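Long-range contacts in L-fuculose phosphate aldolase (Streptococcus pneumoniae, PDB 4C24), which belongs to the class II aldolase and adducin family and assembles from four subunits that bind zinc: residues E112-S117 and Y181-Y186; H118-V123 and V176-Y181. All coordinates share one frame; numbering follows the deposited sequence.

Contact 1 of 2, residues E112-S117 and Y181-Y186. With SO4 (sulfate ion), chain D; SO4 (sulfate ion), chain B.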
loop_
_atom_site.group_PDB
_atom_site.type_symbol
_atom_site.label_atom_id
_atom_site.label_comp_id
_atom_site.label_asym_id
_atom_site.label_seq_id
_atom_site.Cartn_x
_atom_site.Cartn_y
_atom_site.Cartn_z
ATOM N N GLU A 112 14.901 -7.003 16.602
ATOM C CA GLU A 112 16.035 -6.506 15.855
ATOM C C GLU A 112 16.036 -4.999 15.889
ATOM O O GLU A 112 14.983 -4.390 15.658
ATOM C CB GLU A 112 15.967 -6.945 14.398
ATOM C CG GLU A 112 16.308 -8.410 14.164
ATOM C CD GLU A 112 17.801 -8.666 13.988
ATOM O OE1 GLU A 112 18.607 -7.711 14.108
ATOM O OE2 GLU A 112 18.157 -9.837 13.722
ATOM N N PRO A 113 17.169 -4.385 16.215
ATOM C CA PRO A 113 17.259 -2.936 16.221
ATOM C C PRO A 113 17.279 -2.335 14.818
ATOM O O PRO A 113 17.479 -3.024 13.816
ATOM C CB PRO A 113 18.570 -2.669 16.944
ATOM C CG PRO A 113 19.433 -3.884 16.599
ATOM C CD PRO A 113 18.480 -5.031 16.497
ATOM N N LEU A 114 17.037 -1.031 14.745
ATOM C CA LEU A 114 17.087 -0.336 13.472
ATOM C C LEU A 114 18.326 0.542 13.367
ATOM O O LEU A 114 18.453 1.520 14.106
ATOM C CB LEU A 114 15.834 0.552 13.346
ATOM C CG LEU A 114 15.728 1.489 12.143
ATOM C CD1 LEU A 114 15.784 0.761 10.814
ATOM C CD2 LEU A 114 14.418 2.258 12.246
ATOM N N PRO A 115 19.241 0.206 12.434
ATOM C CA PRO A 115 20.437 1.008 12.266
ATOM C C PRO A 115 20.288 2.096 11.218
ATOM O O PRO A 115 19.225 2.203 10.602
ATOM C CB PRO A 115 21.471 -0.027 11.785
ATOM C CG PRO A 115 20.646 -0.962 10.974
ATOM C CD PRO A 115 19.228 -0.948 11.523
ATOM N N ALA A 116 21.353 2.875 11.017
ATOM C CA ALA A 116 21.370 4.009 10.096
ATOM C C ALA A 116 21.589 3.624 8.634
ATOM O O ALA A 116 22.522 4.130 7.985
ATOM C CB ALA A 116 22.419 5.008 10.533
ATOM N N SER A 117 20.717 2.776 8.094
ATOM C CA SER A 117 20.740 2.512 6.657
ATOM C C SER A 117 20.222 3.706 5.866
ATOM O O SER A 117 20.556 3.861 4.716
ATOM C CB SER A 117 19.982 1.228 6.283
ATOM O OG SER A 117 18.747 1.112 6.981
ATOM N N TYR A 181 9.357 4.824 8.206
ATOM C CA TYR A 181 9.906 4.842 6.869
ATOM C C TYR A 181 11.278 4.165 6.869
ATOM O O TYR A 181 11.546 3.343 5.994
ATOM C CB TYR A 181 9.997 6.285 6.374
ATOM C CG TYR A 181 10.747 6.465 5.087
ATOM C CD1 TYR A 181 10.129 6.245 3.872
ATOM C CD2 TYR A 181 12.087 6.881 5.090
ATOM C CE1 TYR A 181 10.814 6.408 2.676
ATOM C CE2 TYR A 181 12.792 7.045 3.909
ATOM C CZ TYR A 181 12.155 6.822 2.699
ATOM O OH TYR A 181 12.851 6.982 1.524
ATOM N N CYS A 182 12.105 4.538 7.828
ATOM C CA CYS A 182 13.461 3.972 7.919
ATOM C C CYS A 182 13.363 2.482 8.167
ATOM O O CYS A 182 14.169 1.711 7.588
ATOM C CB CYS A 182 14.280 4.645 9.012
ATOM S SG CYS A 182 14.799 6.304 8.553
ATOM N N ALA A 183 12.439 2.058 9.023
ATOM C CA ALA A 183 12.286 0.614 9.293
ATOM C C ALA A 183 11.936 -0.117 8.022
ATOM O O ALA A 183 12.430 -1.212 7.732
ATOM C CB ALA A 183 11.243 0.357 10.371
ATOM N N LYS A 184 11.017 0.454 7.264
ATOM C CA LYS A 184 10.596 -0.116 5.999
ATOM C C LYS A 184 11.763 -0.217 5.013
ATOM O O LYS A 184 11.965 -1.272 4.417
ATOM C CB LYS A 184 9.410 0.686 5.414
ATOM C CG LYS A 184 8.902 0.061 4.118
ATOM C CD LYS A 184 7.650 0.773 3.654
ATOM C CE LYS A 184 7.118 0.160 2.379
ATOM N NZ LYS A 184 5.801 0.807 2.053
ATOM N N ILE A 185 12.517 0.867 4.838
ATOM C CA ILE A 185 13.658 0.859 3.929
ATOM C C ILE A 185 14.622 -0.247 4.367
ATOM O O ILE A 185 15.106 -1.008 3.521
ATOM C CB ILE A 185 14.380 2.220 3.890
ATOM C CG1 ILE A 185 13.460 3.318 3.305
ATOM C CG2 ILE A 185 15.713 2.145 3.141
ATOM C CD1 ILE A 185 12.985 3.034 1.907
ATOM N N TYR A 186 14.880 -0.314 5.663
ATOM C CA TYR A 186 15.876 -1.290 6.175
ATOM C C TYR A 186 15.397 -2.702 5.901
ATOM O O TYR A 186 16.182 -3.570 5.436
ATOM C CB TYR A 186 16.080 -1.081 7.652
ATOM C CG TYR A 186 17.062 -2.025 8.305
ATOM C CD1 TYR A 186 18.360 -2.088 7.872
ATOM C CD2 TYR A 186 16.673 -2.816 9.364
ATOM C CE1 TYR A 186 19.249 -2.930 8.505
ATOM C CE2 TYR A 186 17.550 -3.670 10.005
ATOM C CZ TYR A 186 18.838 -3.706 9.566
ATOM O OH TYR A 186 19.718 -4.566 10.198
HETATM S S SO4 D . 2.898 -0.517 4.402
HETATM O O1 SO4 D . 2.368 -0.531 5.778
HETATM O O2 SO4 D . 1.933 0.252 3.581
HETATM O O3 SO4 D . 4.195 0.177 4.453
HETATM O O4 SO4 D . 3.046 -1.903 3.908
HETATM S S SO4 B . 4.916 1.200 -1.559
HETATM O O1 SO4 B . 5.656 2.422 -1.190
HETATM O O2 SO4 B . 3.475 1.535 -1.480
HETATM O O3 SO4 B . 5.293 0.877 -2.945
HETATM O O4 SO4 B . 5.269 0.102 -0.634
HETATM O O HOH W 1 19.310 -4.874 12.948
HETATM O O HOH W 2 16.706 2.664 6.761
#

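Contact 2 of 2, residues H118-V123 and V176-Y181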
loop_
_atom_site.group_PDB
_atom_site.type_symbol
_atom_site.label_atom_id
_atom_site.label_comp_id
_atom_site.label_asym_id
_atom_site.label_seq_id
_atom_site.Cartn_x
_atom_site.Cartn_y
_atom_site.Cartn_z
ATOM N N HIS A 118 19.371 4.521 6.504
ATOM C CA HIS A 118 18.964 5.794 5.935
ATOM C C HIS A 118 19.286 6.893 6.913
ATOM O O HIS A 118 19.053 6.733 8.124
ATOM C CB HIS A 118 17.472 5.791 5.644
ATOM C CG HIS A 118 17.059 6.905 4.743
ATOM N ND1 HIS A 118 16.904 8.198 5.194
ATOM C CD2 HIS A 118 16.827 6.931 3.408
ATOM C CE1 HIS A 118 16.569 8.972 4.170
ATOM N NE2 HIS A 118 16.523 8.231 3.075
ATOM N N TYR A 119 19.813 8.010 6.412
ATOM C CA TYR A 119 20.255 9.094 7.296
ATOM C C TYR A 119 19.143 9.743 8.136
ATOM O O TYR A 119 19.422 10.320 9.180
ATOM C CB TYR A 119 21.035 10.160 6.540
ATOM C CG TYR A 119 20.196 11.163 5.812
ATOM C CD1 TYR A 119 19.776 12.307 6.467
ATOM C CD2 TYR A 119 19.817 10.970 4.483
ATOM C CE1 TYR A 119 18.996 13.246 5.829
ATOM C CE2 TYR A 119 19.022 11.921 3.837
ATOM C CZ TYR A 119 18.634 13.055 4.527
ATOM O OH TYR A 119 17.843 13.987 3.891
ATOM N N MET A 120 17.898 9.620 7.675
ATOM C CA MET A 120 16.785 10.278 8.374
ATOM C C MET A 120 16.495 9.722 9.756
ATOM O O MET A 120 15.752 10.308 10.551
ATOM C CB MET A 120 15.526 10.260 7.518
ATOM C CG MET A 120 15.562 11.285 6.409
ATOM S SD MET A 120 15.654 12.991 6.987
ATOM C CE MET A 120 14.320 13.043 8.156
ATOM N N ILE A 121 17.077 8.575 10.086
ATOM C CA ILE A 121 16.886 8.018 11.407
ATOM C C ILE A 121 17.420 8.977 12.472
ATOM O O ILE A 121 17.074 8.850 13.623
ATOM C CB ILE A 121 17.481 6.588 11.537
ATOM C CG1 ILE A 121 16.839 5.859 12.724
ATOM C CG2 ILE A 121 19.021 6.591 11.573
ATOM C CD1 ILE A 121 15.321 5.870 12.691
ATOM N N ALA A 122 18.300 9.900 12.090
ATOM C CA ALA A 122 18.825 10.900 13.033
ATOM C C ALA A 122 17.759 11.749 13.743
ATOM O O ALA A 122 18.044 12.358 14.766
ATOM C CB ALA A 122 19.844 11.791 12.364
ATOM N N VAL A 123 16.532 11.744 13.237
ATOM C CA VAL A 123 15.453 12.350 14.033
ATOM C C VAL A 123 15.245 11.639 15.378
ATOM O O VAL A 123 14.768 12.233 16.332
ATOM C CB VAL A 123 14.117 12.447 13.272
ATOM C CG1 VAL A 123 14.282 13.294 12.020
ATOM C CG2 VAL A 123 13.530 11.064 12.979
ATOM N N VAL A 176 7.580 9.292 14.434
ATOM C CA VAL A 176 6.925 8.021 14.163
ATOM C C VAL A 176 6.951 7.763 12.656
ATOM O O VAL A 176 7.314 6.688 12.175
ATOM C CB VAL A 176 5.469 7.939 14.698
ATOM C CG1 VAL A 176 4.782 6.671 14.185
ATOM C CG2 VAL A 176 5.442 7.960 16.222
ATOM N N GLU A 177 6.567 8.766 11.891
ATOM C CA GLU A 177 6.540 8.620 10.462
ATOM C C GLU A 177 7.898 8.278 9.884
ATOM O O GLU A 177 7.994 7.390 9.034
ATOM C CB GLU A 177 6.026 9.915 9.844
ATOM C CG GLU A 177 5.722 9.853 8.371
ATOM C CD GLU A 177 5.048 11.127 7.930
ATOM O OE1 GLU A 177 5.754 12.143 7.808
ATOM O OE2 GLU A 177 3.821 11.094 7.742
ATOM N N GLU A 178 8.927 8.991 10.328
ATOM C CA GLU A 178 10.267 8.806 9.799
ATOM C C GLU A 178 10.872 7.486 10.248
ATOM O O GLU A 178 11.514 6.797 9.448
ATOM C CB GLU A 178 11.172 9.960 10.197
ATOM C CG GLU A 178 12.286 10.188 9.202
ATOM C CD GLU A 178 11.768 10.419 7.789
ATOM O OE1 GLU A 178 10.694 11.034 7.608
ATOM O OE2 GLU A 178 12.444 9.978 6.850
ATOM N N VAL A 179 10.680 7.130 11.508
ATOM C CA VAL A 179 11.188 5.819 11.979
ATOM C C VAL A 179 10.475 4.682 11.251
ATOM O O VAL A 179 11.103 3.700 10.851
ATOM C CB VAL A 179 11.078 5.655 13.497
ATOM C CG1 VAL A 179 11.444 4.227 13.913
ATOM C CG2 VAL A 179 11.970 6.681 14.183
ATOM N N GLU A 180 9.172 4.794 11.020
ATOM C CA GLU A 180 8.486 3.757 10.262
ATOM C C GLU A 180 9.066 3.678 8.824
ATOM O O GLU A 180 9.295 2.560 8.301
ATOM C CB GLU A 180 6.964 4.008 10.268
ATOM C CG GLU A 180 6.163 3.069 9.347
ATOM C CD GLU A 180 6.377 1.557 9.567
ATOM O OE1 GLU A 180 6.669 1.167 10.697
ATOM O OE2 GLU A 180 6.127 0.768 8.630
ATOM N N TYR A 181 9.357 4.824 8.206
ATOM C CA TYR A 181 9.906 4.842 6.869
ATOM C C TYR A 181 11.278 4.165 6.869
ATOM O O TYR A 181 11.546 3.343 5.994
ATOM C CB TYR A 181 9.997 6.285 6.374
ATOM C CG TYR A 181 10.747 6.465 5.087
ATOM C CD1 TYR A 181 10.129 6.245 3.872
ATOM C CD2 TYR A 181 12.087 6.881 5.090
ATOM C CE1 TYR A 181 10.814 6.408 2.676
ATOM C CE2 TYR A 181 12.792 7.045 3.909
ATOM C CZ TYR A 181 12.155 6.822 2.699
ATOM O OH TYR A 181 12.851 6.982 1.524
#

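Contact 1 of 2, residues E112-S117 and Y181-Y186
Tyr186 CG is anti to the backbone N (chi1 179°), and the ring it carries has one face turned to Pro115, while Leu114, whose CG is likewise anti to N (chi1 174°), runs past the tyrosine in the opposite direction. The contact packs the loop that follows helix 103-110 against the long helix 169-192 of an AraD-like class II aldolase fold. Its centre is a CH-pi interaction: Pro115 CD sits over the middle of the Tyr186 ring, 3.5 Å from the centroid and 14° off the normal. CG of the same proline leans toward the hydroxyl end, 3.5 Å from Tyr186 CE1. Leu114 divides its branches, CD1 resting 3.7 Å from Tyr186 CB and CD2 lying against the backbone and CB of Ala183 and against Cys182 CB.

No direct hydrogen bond joins the segments, and two waters take that role. One accepts from Tyr186 OH and donates to Pro113 O and Glu112 OE1, tying the phenol end to the start of the loop. Ser117 OG, close to Tyr186 CD1, shares the second water with the helix. The Tyr186 ring also meets that of Phe192 of the third subunit, which places this packing at a subunit interface. On another side of the helix the extended Lys184 chain carries NZ to two sulfate ions, probably from the crystallisation liquor; the sulfates are also bonded to Lys184 of the second and third subunits. The second water donates to Cys182 O at 2.8 Å, an oxygen that also accepts the helical bond from Tyr186 N.

Contact 2 of 2, residues H118-V123 and V176-Y181
A short 3-10 segment, residues 119-123, packs on helix 169-192 at a subunit interface, with His118 just ahead of it meeting Tyr181 in a T-shaped pair. The tyrosine supplies the edge: its CE2 stands over the centre of the imidazole face, 4.0 Å from His118 NE2, and the two planes are turned by 84°. Two hydrogen bonds restrain the imidazole. Met120 N donates to His118 ND1 at 3.0 Å, nearly straight at 166° though 15° out of the ring plane, and NE2 bonds to the backbone O of His160 of the second subunit, itself one of the zinc ligands. His118 thus lies in the second shell around the metal site of this AraD-like fold, its side chain about 7 Å from a bound zinc ion.

Farther along, two side chains, Glu178 and Ile121, have alternate conformers, and the contacts described are those of one. The Met120 chain, bent at chi2 and chi3, crosses Glu178 obliquely, CE 3.7 Å from Glu178 CG and CB beside OE2. Glu178 OE1 has a weak hydrogen bond to Thr29 of the second subunit. Val123 crosses Glu178 at about a right angle, its CG2 3.8 Å from Glu178 CB. On Val179, CG2 takes the tip of Ile121, CD1 at 3.8 Å, and the valine also packs on Ile162 of strand 161-166.

In the fold
Both contacts set one continuous loop, between helix 103-110 and strand 130-131, against helix 169-192, and their centres are 8 Å apart on the same side of the chain's centre. Along the sequence they are nested: 112-117 leads directly into 118-123, but the helical partners come in reverse order, 176-181 before 181-186, with Tyr181 belonging to both. They also touch each other, Cys182 SG packing 3.6 Å from Ile121 N. As the loop proceeds, its contacts step back toward the start of the helix. Both contacts border the second subunit, contact 2 close to a zinc site, whereas contact 1 also reaches the third.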